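Long-range contact in cytochrome C (Marichromatium purpuratum 984, PDB 5LO9), which probably oxidises thiosulfate to tetrathionate, and may run the reverse reaction, passing electrons through the c-type hemes of a fused thiosulfate dehydrogenase TsdBA: residues L257-F268 with L351-W362. Residues are numbered along the deposited sequence; the frame is centred on the assembly and turned at random.
Sequences LGEMVRLGARLF and LVLDALQSYIFW. With EDO (1,2-ethanediol), chain B; EDO (1,2-ethanediol), chain S.
Ala265 sits over one face of the Tyr359 ring: its CA stands 3.6 Å from the ring centroid and only 8° off the ring normal, a CH-pi contact, while its methyl CB leans over the CD1-CE1 side of the same face. With chi1 at 173°, Tyr359 carries its ring away from its own backbone N and into a hole lined by Val261, Gly264, Ala265 and Phe268. Beside it the bare backbone of Gly264 comes against the other helix, its CA 4.2 Å from that of Ala355, and its CA-H points at Ala355 O. The helix axes therefore approach to 7.0 Å at an angle of 100°. This near-perpendicular pairing of a glycine-bearing helix ahead of the heme-binding cysteines with a later aromatic-bearing helix is the hallmark of the cytochrome c fold, here illustrated by a heme domain of TsdA. Knobs interlock in both directions. Ala355 enters among Met260, Leu263, Gly264 and Leu267, and Met260, its chain bent at chi2 and chi3, sits among Leu351, Asp354, Ala355 and Ser358, its CE 3.7 Å from Ala355 CB. Towards the heme, Phe268 receives Tyr359 CE2 over one face and Leu356 CD2 at its edge, 4.0 Å from Phe268 CD1; Phe268 also touches the heme c attached to Cys287. At the C-terminal end of helix 351-363, Val261 CG1 meets the Trp362 indole near CE3. Further out, Asn294 links both helices: its main-chain O hydrogen-bonds to Tyr359 OH and its side-chain ND2 to Ala265 O, while Asp354 forms a salt bridge with Arg319 of the second subunit.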
loop_
_atom_site.group_PDB
_atom_site.type_symbol
_atom_site.label_atom_id
_atom_site.label_comp_id
_atom_site.label_asym_id
_atom_site.label_seq_id
_atom_site.Cartn_x
_atom_site.Cartn_y
_atom_site.Cartn_z
ATOM N N LEU A 257 11.116 5.836 -9.700
ATOM C CA LEU A 257 9.701 5.632 -9.423
ATOM C C LEU A 257 8.839 6.000 -10.621
ATOM O O LEU A 257 7.819 5.355 -10.875
ATOM C CB LEU A 257 9.270 6.465 -8.230
ATOM C CG LEU A 257 7.793 6.306 -7.893
ATOM C CD1 LEU A 257 7.494 4.843 -7.556
ATOM C CD2 LEU A 257 7.413 7.196 -6.717
ATOM N N GLY A 258 9.194 7.087 -11.320
ATOM C CA GLY A 258 8.455 7.495 -12.508
ATOM C C GLY A 258 8.480 6.486 -13.642
ATOM O O GLY A 258 7.482 6.313 -14.349
ATOM N N GLU A 259 9.626 5.837 -13.862
ATOM C CA GLU A 259 9.692 4.781 -14.859
ATOM C C GLU A 259 8.782 3.617 -14.502
ATOM O O GLU A 259 8.221 2.985 -15.399
ATOM C CB GLU A 259 11.129 4.280 -15.022
ATOM C CG GLU A 259 12.061 5.119 -15.904
ATOM C CD GLU A 259 11.396 5.700 -17.172
ATOM O OE1 GLU A 259 10.460 5.067 -17.745
ATOM O OE2 GLU A 259 11.826 6.810 -17.589
ATOM N N MET A 260 8.634 3.307 -13.214
ATOM C CA MET A 260 7.744 2.228 -12.790
ATOM C C MET A 260 6.291 2.651 -12.875
ATOM O O MET A 260 5.403 1.814 -13.101
ATOM C CB MET A 260 8.028 1.782 -11.359
ATOM C CG MET A 260 9.246 0.912 -11.161
ATOM S SD MET A 260 9.229 -0.763 -11.850
ATOM C CE MET A 260 7.964 -1.498 -10.790
ATOM N N VAL A 261 6.013 3.919 -12.584
ATOM C CA VAL A 261 4.654 4.404 -12.765
ATOM C C VAL A 261 4.254 4.287 -14.234
ATOM O O VAL A 261 3.149 3.849 -14.564
ATOM C CB VAL A 261 4.516 5.842 -12.241
ATOM C CG1 VAL A 261 3.184 6.429 -12.698
ATOM C CG2 VAL A 261 4.610 5.876 -10.713
ATOM N N ARG A 262 5.157 4.644 -15.133
ATOM C CA ARG A 262 4.870 4.525 -16.555
ATOM C C ARG A 262 4.626 3.070 -16.940
ATOM O O ARG A 262 3.681 2.749 -17.681
ATOM C CB ARG A 262 6.022 5.149 -17.324
ATOM C CG ARG A 262 6.073 4.854 -18.802
ATOM C CD ARG A 262 7.252 5.610 -19.442
ATOM N NE ARG A 262 7.146 7.015 -19.083
ATOM C CZ ARG A 262 8.153 7.857 -19.007
ATOM N NH1 ARG A 262 9.387 7.440 -19.270
ATOM N NH2 ARG A 262 7.904 9.114 -18.659
ATOM N N LEU A 263 5.445 2.161 -16.418
ATOM C CA LEU A 263 5.239 0.749 -16.720
ATOM C C LEU A 263 3.890 0.286 -16.200
ATOM O O LEU A 263 3.141 -0.380 -16.907
ATOM C CB LEU A 263 6.347 -0.095 -16.106
ATOM C CG LEU A 263 6.176 -1.600 -16.315
ATOM C CD1 LEU A 263 6.201 -1.902 -17.742
ATOM C CD2 LEU A 263 7.277 -2.361 -15.622
ATOM N N GLY A 264 3.561 0.628 -14.958
ATOM C CA GLY A 264 2.274 0.227 -14.431
ATOM C C GLY A 264 1.134 0.776 -15.265
ATOM O O GLY A 264 0.119 0.108 -15.473
ATOM N N ALA A 265 1.282 1.995 -15.759
ATOM C CA ALA A 265 0.261 2.521 -16.651
ATOM C C ALA A 265 0.194 1.727 -17.938
ATOM O O ALA A 265 -0.888 1.560 -18.507
ATOM C CB ALA A 265 0.518 3.976 -16.997
ATOM N N ARG A 266 1.319 1.215 -18.414
ATOM C CA ARG A 266 1.230 0.452 -19.652
ATOM C C ARG A 266 0.765 -0.986 -19.413
ATOM O O ARG A 266 0.039 -1.539 -20.247
ATOM C CB ARG A 266 2.582 0.549 -20.384
ATOM C CG ARG A 266 3.322 -0.702 -20.746
ATOM C CD ARG A 266 4.147 -0.513 -22.049
ATOM N NE ARG A 266 3.764 -1.581 -22.981
ATOM C CZ ARG A 266 3.382 -1.409 -24.243
ATOM N NH1 ARG A 266 3.345 -0.179 -24.751
ATOM N NH2 ARG A 266 3.029 -2.477 -24.994
ATOM N N LEU A 267 1.075 -1.580 -18.264
ATOM C CA LEU A 267 0.517 -2.886 -17.969
ATOM C C LEU A 267 -0.986 -2.801 -17.762
ATOM O O LEU A 267 -1.713 -3.747 -18.067
ATOM C CB LEU A 267 1.159 -3.447 -16.728
ATOM C CG LEU A 267 2.648 -3.753 -16.729
ATOM C CD1 LEU A 267 3.024 -4.407 -15.386
ATOM C CD2 LEU A 267 2.972 -4.663 -17.863
ATOM N N PHE A 268 -1.452 -1.693 -17.194
ATOM C CA PHE A 268 -2.881 -1.494 -16.997
ATOM C C PHE A 268 -3.621 -1.444 -18.333
ATOM O O PHE A 268 -4.720 -2.001 -18.475
ATOM C CB PHE A 268 -3.092 -0.196 -16.216
ATOM C CG PHE A 268 -4.397 -0.117 -15.481
ATOM C CD1 PHE A 268 -4.496 -0.579 -14.184
ATOM C CD2 PHE A 268 -5.511 0.447 -16.081
ATOM C CE1 PHE A 268 -5.692 -0.490 -13.474
ATOM C CE2 PHE A 268 -6.702 0.546 -15.386
ATOM C CZ PHE A 268 -6.793 0.065 -14.066
ATOM N N LEU A 351 7.757 -7.596 -10.617
ATOM C CA LEU A 351 7.747 -6.271 -11.218
ATOM C C LEU A 351 6.339 -5.850 -11.658
ATOM O O LEU A 351 6.046 -4.649 -11.698
ATOM C CB LEU A 351 8.726 -6.209 -12.393
ATOM C CG LEU A 351 9.168 -4.790 -12.723
ATOM C CD1 LEU A 351 9.995 -4.269 -11.568
ATOM C CD2 LEU A 351 9.947 -4.724 -14.001
ATOM N N VAL A 352 5.485 -6.800 -12.050
ATOM C CA VAL A 352 4.140 -6.456 -12.519
ATOM C C VAL A 352 3.317 -5.850 -11.381
ATOM O O VAL A 352 2.786 -4.737 -11.488
ATOM C CB VAL A 352 3.447 -7.703 -13.106
ATOM C CG1 VAL A 352 1.948 -7.513 -13.192
ATOM C CG2 VAL A 352 3.998 -8.063 -14.472
ATOM N N LEU A 353 3.205 -6.569 -10.268
ATOM C CA LEU A 353 2.478 -6.042 -9.121
ATOM C C LEU A 353 3.144 -4.765 -8.607
ATOM O O LEU A 353 2.469 -3.858 -8.094
ATOM C CB LEU A 353 2.415 -7.093 -8.003
ATOM C CG LEU A 353 1.153 -7.919 -7.728
ATOM C CD1 LEU A 353 0.053 -7.029 -7.256
ATOM C CD2 LEU A 353 0.729 -8.657 -8.960
ATOM N N ASP A 354 4.481 -4.700 -8.677
ATOM C CA ASP A 354 5.144 -3.498 -8.200
ATOM C C ASP A 354 4.816 -2.309 -9.090
ATOM O O ASP A 354 4.545 -1.210 -8.600
ATOM C CB ASP A 354 6.648 -3.732 -8.091
ATOM C CG ASP A 354 7.031 -4.697 -6.901
ATOM O OD1 ASP A 354 6.113 -5.166 -6.108
ATOM O OD2 ASP A 354 8.260 -5.004 -6.811
ATOM N N ALA A 355 4.821 -2.504 -10.399
ATOM C CA ALA A 355 4.459 -1.402 -11.280
ATOM C C ALA A 355 2.979 -1.052 -11.119
ATOM O O ALA A 355 2.622 0.121 -10.962
ATOM C CB ALA A 355 4.806 -1.753 -12.730
ATOM N N LEU A 356 2.096 -2.054 -11.127
ATOM C CA LEU A 356 0.689 -1.730 -11.018
ATOM C C LEU A 356 0.420 -0.997 -9.722
ATOM O O LEU A 356 -0.315 -0.001 -9.704
ATOM C CB LEU A 356 -0.169 -2.985 -11.121
ATOM C CG LEU A 356 -0.293 -3.612 -12.523
ATOM C CD1 LEU A 356 -0.855 -5.048 -12.429
ATOM C CD2 LEU A 356 -1.170 -2.738 -13.394
ATOM N N GLN A 357 1.031 -1.444 -8.633
ATOM C CA GLN A 357 0.836 -0.728 -7.383
ATOM C C GLN A 357 1.466 0.658 -7.423
ATOM O O GLN A 357 0.941 1.586 -6.815
ATOM C CB GLN A 357 1.392 -1.514 -6.220
ATOM C CG GLN A 357 0.571 -2.728 -5.908
ATOM C CD GLN A 357 0.980 -3.402 -4.636
ATOM O OE1 GLN A 357 0.421 -3.130 -3.570
ATOM N NE2 GLN A 357 1.965 -4.280 -4.726
ATOM N N SER A 358 2.565 0.839 -8.132
ATOM C CA SER A 358 3.133 2.182 -8.218
ATOM C C SER A 358 2.235 3.112 -9.024
ATOM O O SER A 358 2.020 4.277 -8.652
ATOM C CB SER A 358 4.519 2.131 -8.849
ATOM O OG SER A 358 5.440 1.490 -7.983
ATOM N N TYR A 359 1.709 2.612 -10.140
ATOM C CA TYR A 359 0.824 3.418 -10.963
ATOM C C TYR A 359 -0.417 3.790 -10.174
ATOM O O TYR A 359 -0.830 4.958 -10.157
ATOM C CB TYR A 359 0.458 2.642 -12.229
ATOM C CG TYR A 359 -0.571 3.297 -13.088
ATOM C CD1 TYR A 359 -0.339 4.533 -13.640
ATOM C CD2 TYR A 359 -1.791 2.698 -13.319
ATOM C CE1 TYR A 359 -1.278 5.149 -14.411
ATOM C CE2 TYR A 359 -2.750 3.315 -14.104
ATOM C CZ TYR A 359 -2.476 4.539 -14.654
ATOM O OH TYR A 359 -3.419 5.167 -15.428
ATOM N N ILE A 360 -1.002 2.822 -9.470
ATOM C CA ILE A 360 -2.227 3.108 -8.741
ATOM C C ILE A 360 -1.961 4.093 -7.618
ATOM O O ILE A 360 -2.785 4.958 -7.329
ATOM C CB ILE A 360 -2.831 1.810 -8.213
ATOM C CG1 ILE A 360 -3.346 0.951 -9.374
ATOM C CG2 ILE A 360 -3.926 2.119 -7.265
ATOM C CD1 ILE A 360 -3.559 -0.547 -9.020
ATOM N N PHE A 361 -0.838 3.934 -6.935
ATOM C CA PHE A 361 -0.441 4.855 -5.875
ATOM C C PHE A 361 -0.334 6.256 -6.425
ATOM O O PHE A 361 -0.856 7.212 -5.845
ATOM C CB PHE A 361 0.909 4.384 -5.300
ATOM C CG PHE A 361 1.617 5.361 -4.355
ATOM C CD1 PHE A 361 2.857 5.891 -4.689
ATOM C CD2 PHE A 361 1.085 5.659 -3.104
ATOM C CE1 PHE A 361 3.519 6.740 -3.813
ATOM C CE2 PHE A 361 1.760 6.503 -2.221
ATOM C CZ PHE A 361 2.972 7.048 -2.581
ATOM N N TRP A 362 0.331 6.393 -7.562
ATOM C CA TRP A 362 0.507 7.711 -8.149
ATOM C C TRP A 362 -0.831 8.372 -8.495
ATOM O O TRP A 362 -1.048 9.547 -8.174
ATOM C CB TRP A 362 1.385 7.587 -9.377
ATOM C CG TRP A 362 1.449 8.823 -10.155
ATOM C CD1 TRP A 362 2.014 9.987 -9.773
ATOM C CD2 TRP A 362 0.957 9.029 -11.482
ATOM N NE1 TRP A 362 1.909 10.912 -10.773
ATOM C CE2 TRP A 362 1.270 10.348 -11.836
ATOM C CE3 TRP A 362 0.288 8.227 -12.396
ATOM C CZ2 TRP A 362 0.928 10.889 -13.051
ATOM C CZ3 TRP A 362 -0.043 8.756 -13.600
ATOM C CH2 TRP A 362 0.269 10.085 -13.921
HETATM C C1 EDO B . -1.570 6.764 -18.928
HETATM O O1 EDO B . -2.616 6.475 -19.833
HETATM C C2 EDO B . -2.131 7.630 -17.788
HETATM O O2 EDO B . -2.336 7.078 -16.465
HETATM C C1 EDO S . -0.525 -3.253 0.315
HETATM O O1 EDO S . -0.656 -3.957 -0.955
HETATM C C2 EDO S . -1.393 -1.978 0.382
HETATM O O2 EDO S . -2.812 -2.259 0.731
#